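Local coordinates for hypothetical protein ST2348 (Sulfolobus tokodaii, PDB 2EF7) that is of unknown function but carries a pair of CBS domains, modules that in many relatives bind adenosine nucleotides and regulate the proteins they belong to, at residues A[78-83]-A[90-95]; A[24-29]-A[53-58]. All coordinates share one frame; numbering follows the deposited sequence.

Interaction 1. Residues A[78-83]-A[90-95]; sequences ITIRED and LALMRQ
The backbone oxygen T79 O comes within 3.2 Å of L92 CD2, a close contact of a carbonyl with a methyl and not a hydrogen bond, which leaves little slack on that flank. No hydrogen bond links 78-83 to 90-95. The polar bonds of the neighbouring I80 run along its backbone, to P102 and to V104, and make 80-81 the edge strand beside 100-104. One helix residue, L92, carries the contact almost alone, and does so mainly with one methyl. Its CD2 lies 3.9 Å from I78 CG2 and 4.1 Å from I80 CD1, and the two isoleucine methyls approach it from nearly opposite directions. L92 CG adds a second touch, 4.0 Å from I78 CG2. The first torsion of L92, -147°, is well off a staggered value, a strain consistent with fitting CD2 between the two isoleucines.

The isoleucines present different parts. I78 offers its short branch, CG2, which stands anti to the backbone N. In I80 it is CG1 that is anti to the backbone N (chi1 -171°), and the turn at chi2 (76°) sets CD1 toward L92; the I80 and L92 side chains run past each other in opposite senses. T79 alternates with them: its side chain leaves on the far side of the chain and packs against V104. Beta-branched residues suit such an extended run, and leucine suits the helix because its branch beyond CB puts one methyl within reach of both isoleucines. None of the touching residues is fully buried, whereas M93 (selenomethionine), next to L92, turns into the core against L101, I114, I116 and I119. This surface contact is that of the beta-alpha-beta unit 80-81, 86-96, 100-104, the parallel-strand crossover of a CBS domain.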
ATOM      1  N   ILE A  78     -20.348   8.275 -14.842  1.00 32.42           N
ATOM      2  CA  ILE A  78     -20.432   7.745 -13.481  1.00 28.32           C
ATOM      3  C   ILE A  78     -19.807   8.754 -12.510  1.00 28.57           C
ATOM      4  O   ILE A  78     -18.642   9.126 -12.657  1.00 33.19           O
ATOM      5  CB  ILE A  78     -19.675   6.389 -13.328  1.00 31.82           C
ATOM      6  CG1 ILE A  78     -19.885   5.503 -14.557  1.00 37.08           C
ATOM      7  CG2 ILE A  78     -20.176   5.650 -12.092  1.00 31.40           C
ATOM      8  CD1 ILE A  78     -21.328   5.212 -14.882  1.00 37.39           C
ATOM      9  N   THR A  79     -20.581   9.197 -11.526  1.00 18.13           N
ATOM     10  CA  THR A  79     -20.091  10.151 -10.540  1.00 18.60           C
ATOM     11  C   THR A  79     -20.690   9.835  -9.177  1.00 20.47           C
ATOM     12  O   THR A  79     -21.645   9.060  -9.075  1.00 24.68           O
ATOM     13  CB  THR A  79     -20.515  11.596 -10.869  1.00 26.10           C
ATOM     14  OG1 THR A  79     -21.936  11.703 -10.737  1.00 28.83           O
ATOM     15  CG2 THR A  79     -20.112  11.983 -12.289  1.00 32.19           C
ATOM     16  N   ILE A  80     -20.135  10.455  -8.138  1.00 20.32           N
ATOM     17  CA  ILE A  80     -20.625  10.291  -6.778  1.00 22.89           C
ATOM     18  C   ILE A  80     -20.676  11.676  -6.120  1.00 29.61           C
ATOM     19  O   ILE A  80     -19.780  12.498  -6.319  1.00 26.24           O
ATOM     20  CB  ILE A  80     -19.703   9.363  -5.951  1.00 26.44           C
ATOM     21  CG1 ILE A  80     -20.360   9.038  -4.607  1.00 23.45           C
ATOM     22  CG2 ILE A  80     -18.332  10.000  -5.764  1.00 16.71           C
ATOM     23  CD1 ILE A  80     -21.479   8.002  -4.721  1.00 29.92           C
ATOM     24  N   ARG A  81     -21.731  11.949  -5.353  1.00 26.96           N
ATOM     25  CA  ARG A  81     -21.849  13.240  -4.674  1.00 28.05           C
ATOM     26  C   ARG A  81     -20.863  13.332  -3.515  1.00 28.35           C
ATOM     27  O   ARG A  81     -20.558  12.331  -2.869  1.00 24.53           O
ATOM     28  CB  ARG A  81     -23.273  13.449  -4.153  1.00 32.03           C
ATOM     29  CG  ARG A  81     -24.321  13.533  -5.241  1.00 42.20           C
ATOM     30  CD  ARG A  81     -25.627  14.079  -4.701  1.00 56.84           C
ATOM     31  NE  ARG A  81     -26.566  14.389  -5.777  1.00 66.08           N
ATOM     32  CZ  ARG A  81     -27.738  14.991  -5.599  1.00 69.37           C
ATOM     33  NH1 ARG A  81     -28.124  15.353  -4.381  1.00 67.03           N
ATOM     34  NH2 ARG A  81     -28.526  15.230  -6.641  1.00 68.04           N
ATOM     35  N   GLU A  82     -20.367  14.536  -3.247  1.00 22.70           N
ATOM     36  CA  GLU A  82     -19.407  14.737  -2.165  1.00 29.60           C
ATOM     37  C   GLU A  82     -20.017  14.486  -0.790  1.00 29.69           C
ATOM     38  O   GLU A  82     -19.300  14.186   0.170  1.00 24.70           O
ATOM     39  CB  GLU A  82     -18.827  16.157  -2.218  1.00 30.90           C
ATOM     40  CG  GLU A  82     -19.870  17.255  -2.287  1.00 33.55           C
ATOM     41  CD  GLU A  82     -19.254  18.647  -2.266  1.00 39.01           C
ATOM     42  OE1 GLU A  82     -18.024  18.757  -2.446  1.00 35.03           O
ATOM     43  OE2 GLU A  82     -20.002  19.629  -2.076  1.00 34.81           O
ATOM     44  N   ASP A  83     -21.337  14.608  -0.695  1.00 26.89           N
ATOM     45  CA  ASP A  83     -22.017  14.368   0.576  1.00 34.72           C
ATOM     46  C   ASP A  83     -22.265  12.885   0.809  1.00 31.06           C
ATOM     47  O   ASP A  83     -22.781  12.506   1.846  1.00 29.44           O
ATOM     48  CB  ASP A  83     -23.365  15.106   0.640  1.00 36.30           C
ATOM     49  CG  ASP A  83     -23.203  16.597   0.840  1.00 49.82           C
ATOM     50  OD1 ASP A  83     -22.211  17.010   1.481  1.00 48.91           O
ATOM     51  OD2 ASP A  83     -24.080  17.357   0.375  1.00 60.40           O
ATOM     52  N   LEU A  90     -17.779   3.313  -2.630  1.00 32.24           N
ATOM     53  CA  LEU A  90     -17.278   1.950  -2.755  1.00 30.50           C
ATOM     54  C   LEU A  90     -18.241   1.073  -3.549  1.00 28.09           C
ATOM     55  O   LEU A  90     -17.834   0.311  -4.430  1.00 24.71           O
ATOM     56  CB  LEU A  90     -17.080   1.330  -1.377  1.00 26.98           C
ATOM     57  CG  LEU A  90     -16.528  -0.096  -1.398  1.00 28.48           C
ATOM     58  CD1 LEU A  90     -15.188  -0.134  -2.110  1.00 25.26           C
ATOM     59  CD2 LEU A  90     -16.386  -0.590   0.031  1.00 26.21           C
ATOM     60  N   ALA A  91     -19.523   1.170  -3.231  1.00 24.82           N
ATOM     61  CA  ALA A  91     -20.508   0.360  -3.924  1.00 25.17           C
ATOM     62  C   ALA A  91     -20.541   0.701  -5.409  1.00 28.97           C
ATOM     63  O   ALA A  91     -20.716  -0.186  -6.243  1.00 29.06           O
ATOM     64  CB  ALA A  91     -21.876   0.556  -3.307  1.00 20.31           C
ATOM     65  N   LEU A  92     -20.352   1.979  -5.740  1.00 29.12           N
ATOM     66  CA  LEU A  92     -20.381   2.407  -7.134  1.00 30.74           C
ATOM     67  C   LEU A  92     -19.136   1.919  -7.873  1.00 28.05           C
ATOM     68  O   LEU A  92     -19.216   1.505  -9.025  1.00 29.92           O
ATOM     69  CB  LEU A  92     -20.490   3.937  -7.221  1.00 32.68           C
ATOM     70  CG  LEU A  92     -21.268   4.486  -8.418  1.00 34.53           C
ATOM     71  CD1 LEU A  92     -22.667   3.896  -8.416  1.00 37.97           C
ATOM     72  CD2 LEU A  92     -21.345   6.000  -8.350  1.00 35.83           C
HETATM   73  N   MSE A  93     -17.988   1.966  -7.207  1.00 25.13           N
HETATM   74  CA  MSE A  93     -16.748   1.501  -7.811  1.00 30.58           C
HETATM   75  C   MSE A  93     -16.841   0.003  -8.144  1.00 30.56           C
HETATM   76  O   MSE A  93     -16.502  -0.414  -9.259  1.00 31.80           O
HETATM   77  CB  MSE A  93     -15.574   1.758  -6.861  1.00 25.63           C
HETATM   78  CG  MSE A  93     -15.154   3.219  -6.785  1.00 39.58           C
HETATM   79 SE   MSE A  93     -13.877   3.562  -5.379  1.00 51.32          SE
HETATM   80  CE  MSE A  93     -14.315   5.410  -5.034  1.00 53.64           C
ATOM     81  N   ARG A  94     -17.300  -0.799  -7.184  1.00 28.89           N
ATOM     82  CA  ARG A  94     -17.441  -2.241  -7.394  1.00 31.83           C
ATOM     83  C   ARG A  94     -18.394  -2.502  -8.552  1.00 32.64           C
ATOM     84  O   ARG A  94     -18.083  -3.262  -9.469  1.00 32.77           O
ATOM     85  CB  ARG A  94     -17.984  -2.929  -6.136  1.00 30.21           C
ATOM     86  CG  ARG A  94     -17.037  -2.904  -4.938  1.00 48.32           C
ATOM     87  CD  ARG A  94     -17.653  -3.553  -3.694  1.00 53.37           C
ATOM     88  NE  ARG A  94     -17.909  -4.982  -3.868  1.00 62.40           N
ATOM     89  CZ  ARG A  94     -18.340  -5.789  -2.901  1.00 69.11           C
ATOM     90  NH1 ARG A  94     -18.547  -7.079  -3.148  1.00 67.06           N
ATOM     91  NH2 ARG A  94     -18.561  -5.309  -1.684  1.00 71.88           N
ATOM     92  N   GLN A  95     -19.554  -1.857  -8.508  1.00 29.54           N
ATOM     93  CA  GLN A  95     -20.562  -2.022  -9.551  1.00 32.01           C
ATOM     94  C   GLN A  95     -20.024  -1.798 -10.958  1.00 31.55           C
ATOM     95  O   GLN A  95     -20.379  -2.529 -11.875  1.00 31.08           O
ATOM     96  CB  GLN A  95     -21.742  -1.065  -9.320  1.00 35.00           C
ATOM     97  CG  GLN A  95     -22.893  -1.292 -10.291  1.00 30.11           C
ATOM     98  CD  GLN A  95     -24.140  -0.503  -9.932  1.00 32.23           C
ATOM     99  OE1 GLN A  95     -24.536  -0.446  -8.768  1.00 31.22           O
ATOM    100  NE2 GLN A  95     -24.778   0.091 -10.935  1.00 23.04           N
TER

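Interaction 2. Residues A[24-29]-A[53-58]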
ATOM      1  N   ASN A  24      -3.745  19.354 -28.482  1.00 27.08           N
ATOM      2  CA  ASN A  24      -2.491  20.012 -28.133  1.00 31.05           C
ATOM      3  C   ASN A  24      -2.583  20.889 -26.890  1.00 27.34           C
ATOM      4  O   ASN A  24      -1.628  20.948 -26.111  1.00 25.88           O
ATOM      5  CB  ASN A  24      -1.930  20.817 -29.314  1.00 29.96           C
ATOM      6  CG  ASN A  24      -2.776  22.016 -29.658  1.00 40.02           C
ATOM      7  OD1 ASN A  24      -3.970  21.893 -29.927  1.00 39.03           O
ATOM      8  ND2 ASN A  24      -2.160  23.190 -29.655  1.00 37.78           N
ATOM      9  N   ASP A  25      -3.713  21.560 -26.680  1.00 20.26           N
ATOM     10  CA  ASP A  25      -3.841  22.401 -25.489  1.00 21.24           C
ATOM     11  C   ASP A  25      -3.934  21.529 -24.241  1.00 20.48           C
ATOM     12  O   ASP A  25      -3.387  21.867 -23.181  1.00 22.77           O
ATOM     13  CB  ASP A  25      -5.070  23.319 -25.580  1.00 24.19           C
ATOM     14  CG  ASP A  25      -4.939  24.346 -26.688  1.00 37.24           C
ATOM     15  OD1 ASP A  25      -3.806  24.823 -26.914  1.00 36.19           O
ATOM     16  OD2 ASP A  25      -5.956  24.686 -27.325  1.00 44.17           O
ATOM     17  N   ILE A  26      -4.622  20.402 -24.372  1.00 21.39           N
ATOM     18  CA  ILE A  26      -4.765  19.480 -23.249  1.00 22.20           C
ATOM     19  C   ILE A  26      -3.397  18.908 -22.891  1.00 26.25           C
ATOM     20  O   ILE A  26      -3.046  18.805 -21.709  1.00 23.23           O
ATOM     21  CB  ILE A  26      -5.715  18.318 -23.606  1.00 23.04           C
ATOM     22  CG1 ILE A  26      -7.115  18.866 -23.912  1.00 27.54           C
ATOM     23  CG2 ILE A  26      -5.753  17.311 -22.466  1.00 21.06           C
ATOM     24  CD1 ILE A  26      -8.028  17.863 -24.633  1.00 24.00           C
ATOM     25  N   ALA A  27      -2.629  18.523 -23.910  1.00 20.69           N
ATOM     26  CA  ALA A  27      -1.309  17.961 -23.659  1.00 22.03           C
ATOM     27  C   ALA A  27      -0.468  19.021 -22.970  1.00 19.46           C
ATOM     28  O   ALA A  27       0.340  18.718 -22.097  1.00 22.22           O
ATOM     29  CB  ALA A  27      -0.644  17.523 -24.968  1.00 24.83           C
ATOM     30  N   LYS A  28      -0.674  20.275 -23.352  1.00 24.14           N
ATOM     31  CA  LYS A  28       0.085  21.354 -22.755  1.00 22.47           C
ATOM     32  C   LYS A  28      -0.241  21.489 -21.272  1.00 28.10           C
ATOM     33  O   LYS A  28       0.653  21.727 -20.462  1.00 26.97           O
ATOM     34  CB  LYS A  28      -0.198  22.672 -23.474  1.00 28.70           C
ATOM     35  CG  LYS A  28       0.635  23.841 -22.960  1.00 38.93           C
ATOM     36  CD  LYS A  28       0.497  25.060 -23.855  1.00 48.73           C
ATOM     37  CE  LYS A  28       1.404  26.197 -23.401  1.00 53.09           C
ATOM     38  NZ  LYS A  28       1.525  27.264 -24.441  1.00 58.06           N
ATOM     39  N   VAL A  29      -1.515  21.333 -20.913  1.00 26.22           N
ATOM     40  CA  VAL A  29      -1.908  21.459 -19.513  1.00 29.01           C
ATOM     41  C   VAL A  29      -1.286  20.355 -18.674  1.00 25.12           C
ATOM     42  O   VAL A  29      -0.724  20.606 -17.609  1.00 27.09           O
ATOM     43  CB  VAL A  29      -3.438  21.379 -19.322  1.00 31.13           C
ATOM     44  CG1 VAL A  29      -3.766  21.440 -17.839  1.00 32.84           C
ATOM     45  CG2 VAL A  29      -4.131  22.521 -20.056  1.00 35.65           C
ATOM     46  N   ARG A  53      -2.386   7.860 -22.082  1.00 24.18           N
ATOM     47  CA  ARG A  53      -2.604   6.791 -23.046  1.00 25.79           C
ATOM     48  C   ARG A  53      -3.669   7.165 -24.072  1.00 29.55           C
ATOM     49  O   ARG A  53      -3.546   6.834 -25.258  1.00 27.02           O
ATOM     50  CB  ARG A  53      -3.002   5.505 -22.325  1.00 33.76           C
ATOM     51  CG  ARG A  53      -3.272   4.346 -23.257  1.00 46.00           C
ATOM     52  CD  ARG A  53      -3.061   3.027 -22.545  1.00 55.65           C
ATOM     53  NE  ARG A  53      -1.754   2.994 -21.893  1.00 64.40           N
ATOM     54  CZ  ARG A  53      -1.199   1.908 -21.366  1.00 64.47           C
ATOM     55  NH1 ARG A  53      -1.833   0.744 -21.411  1.00 69.38           N
ATOM     56  NH2 ARG A  53      -0.010   1.989 -20.785  1.00 63.73           N
ATOM     57  N   ASP A  54      -4.714   7.855 -23.622  1.00 25.01           N
ATOM     58  CA  ASP A  54      -5.767   8.268 -24.538  1.00 23.57           C
ATOM     59  C   ASP A  54      -5.188   9.209 -25.571  1.00 25.51           C
ATOM     60  O   ASP A  54      -5.573   9.164 -26.738  1.00 28.07           O
ATOM     61  CB  ASP A  54      -6.907   8.967 -23.807  1.00 24.30           C
ATOM     62  CG  ASP A  54      -7.712   8.016 -22.950  1.00 39.37           C
ATOM     63  OD1 ASP A  54      -7.892   6.855 -23.377  1.00 31.59           O
ATOM     64  OD2 ASP A  54      -8.176   8.434 -21.866  1.00 39.63           O
ATOM     65  N   ILE A  55      -4.264  10.065 -25.143  1.00 20.84           N
ATOM     66  CA  ILE A  55      -3.638  10.997 -26.063  1.00 23.80           C
ATOM     67  C   ILE A  55      -2.789  10.240 -27.083  1.00 23.48           C
ATOM     68  O   ILE A  55      -2.909  10.467 -28.284  1.00 23.27           O
ATOM     69  CB  ILE A  55      -2.759  12.023 -25.310  1.00 27.66           C
ATOM     70  CG1 ILE A  55      -3.663  13.038 -24.598  1.00 25.87           C
ATOM     71  CG2 ILE A  55      -1.831  12.756 -26.284  1.00 26.59           C
ATOM     72  CD1 ILE A  55      -2.908  14.175 -23.956  1.00 35.26           C
ATOM     73  N   VAL A  56      -1.948   9.330 -26.603  1.00 26.48           N
ATOM     74  CA  VAL A  56      -1.087   8.558 -27.489  1.00 29.60           C
ATOM     75  C   VAL A  56      -1.912   7.727 -28.460  1.00 32.38           C
ATOM     76  O   VAL A  56      -1.581   7.609 -29.634  1.00 28.92           O
ATOM     77  CB  VAL A  56      -0.164   7.623 -26.693  1.00 30.54           C
ATOM     78  CG1 VAL A  56       0.604   6.696 -27.653  1.00 27.68           C
ATOM     79  CG2 VAL A  56       0.809   8.446 -25.883  1.00 24.49           C
ATOM     80  N   LYS A  57      -2.999   7.161 -27.962  1.00 31.64           N
ATOM     81  CA  LYS A  57      -3.862   6.345 -28.790  1.00 32.68           C
ATOM     82  C   LYS A  57      -4.447   7.181 -29.929  1.00 34.48           C
ATOM     83  O   LYS A  57      -4.437   6.758 -31.083  1.00 32.04           O
ATOM     84  CB  LYS A  57      -4.975   5.756 -27.924  1.00 42.07           C
ATOM     85  CG  LYS A  57      -5.655   4.540 -28.500  1.00 54.76           C
ATOM     86  CD  LYS A  57      -5.651   3.398 -27.489  1.00 61.30           C
ATOM     87  CE  LYS A  57      -6.408   3.756 -26.215  1.00 63.47           C
ATOM     88  NZ  LYS A  57      -6.414   2.625 -25.238  1.00 59.10           N
ATOM     89  N   ALA A  58      -4.948   8.374 -29.616  1.00 29.99           N
ATOM     90  CA  ALA A  58      -5.539   9.223 -30.649  1.00 28.69           C
ATOM     91  C   ALA A  58      -4.516   9.592 -31.719  1.00 34.57           C
ATOM     92  O   ALA A  58      -4.837   9.636 -32.916  1.00 30.28           O
ATOM     93  CB  ALA A  58      -6.123  10.471 -30.032  1.00 19.02           C
TER
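I55 points toward the neighbouring helix, and its outermost methyl makes the whole contact. CG1 lies beside the backbone N (chi1 -74°), and the extended second torsion, -174°, carries CD1 to helix 23-33. There CD1 lies 4.1 Å from A27 CA and 4.2 Å from A27 CB: the methyl rests on the backbone as much as on the side chain. A27 turns its CB neither at I55 nor away from it but along the flank, and CD1 meets the alpha carbon directly. Alanine fits here because its small CB lets the isoleucine methyl reach the backbone, at a position that also packs on I59 of a third subunit. The CA atoms of A27 and I55 are 7.7 Å apart, and the isoleucine spans the distance.

I26 meets the same methyl beside A27, pointing toward helix 52-60, and its CG2 makes a looser contact, 4.5 Å from I55 CD1. Helices 23-33 and 52-60 are the two helices of the first CBS domain, lying side by side against its sheet, and both I26 and I55 also pack on I50 of strand 45-51. The three touching residues are all buried and apolar, as expected for a seam between helices facing a sheet.

Polar groups lie around this core. A27 O is hydrogen-bonded to T31 OG1, and D54 OD2 is hydrogen-bonded to T51 N and to T74 OG1. Contacts with the third subunit continue along both helices: V56 packs on A27 of that chain, and R53 forms a salt bridge with its E52.

How the interactions relate
The two contacts belong to different CBS domains of one chain, on opposite sides of its centre, with their own centres 27 Å apart and nearest atoms about 14 Å apart. Interaction 2 closes before interaction 1 opens along the sequence. They sample different parts of a repeated plan: interaction 1 joins a strand to the following helix at the surface, whereas interaction 2 joins two helices through buried residues. Their surroundings differ too, since the helix of interaction 1 packs through M93 and R94 on a second subunit, while interaction 2 lies against a third. CBS relatives often bind nucleotides between their paired domains.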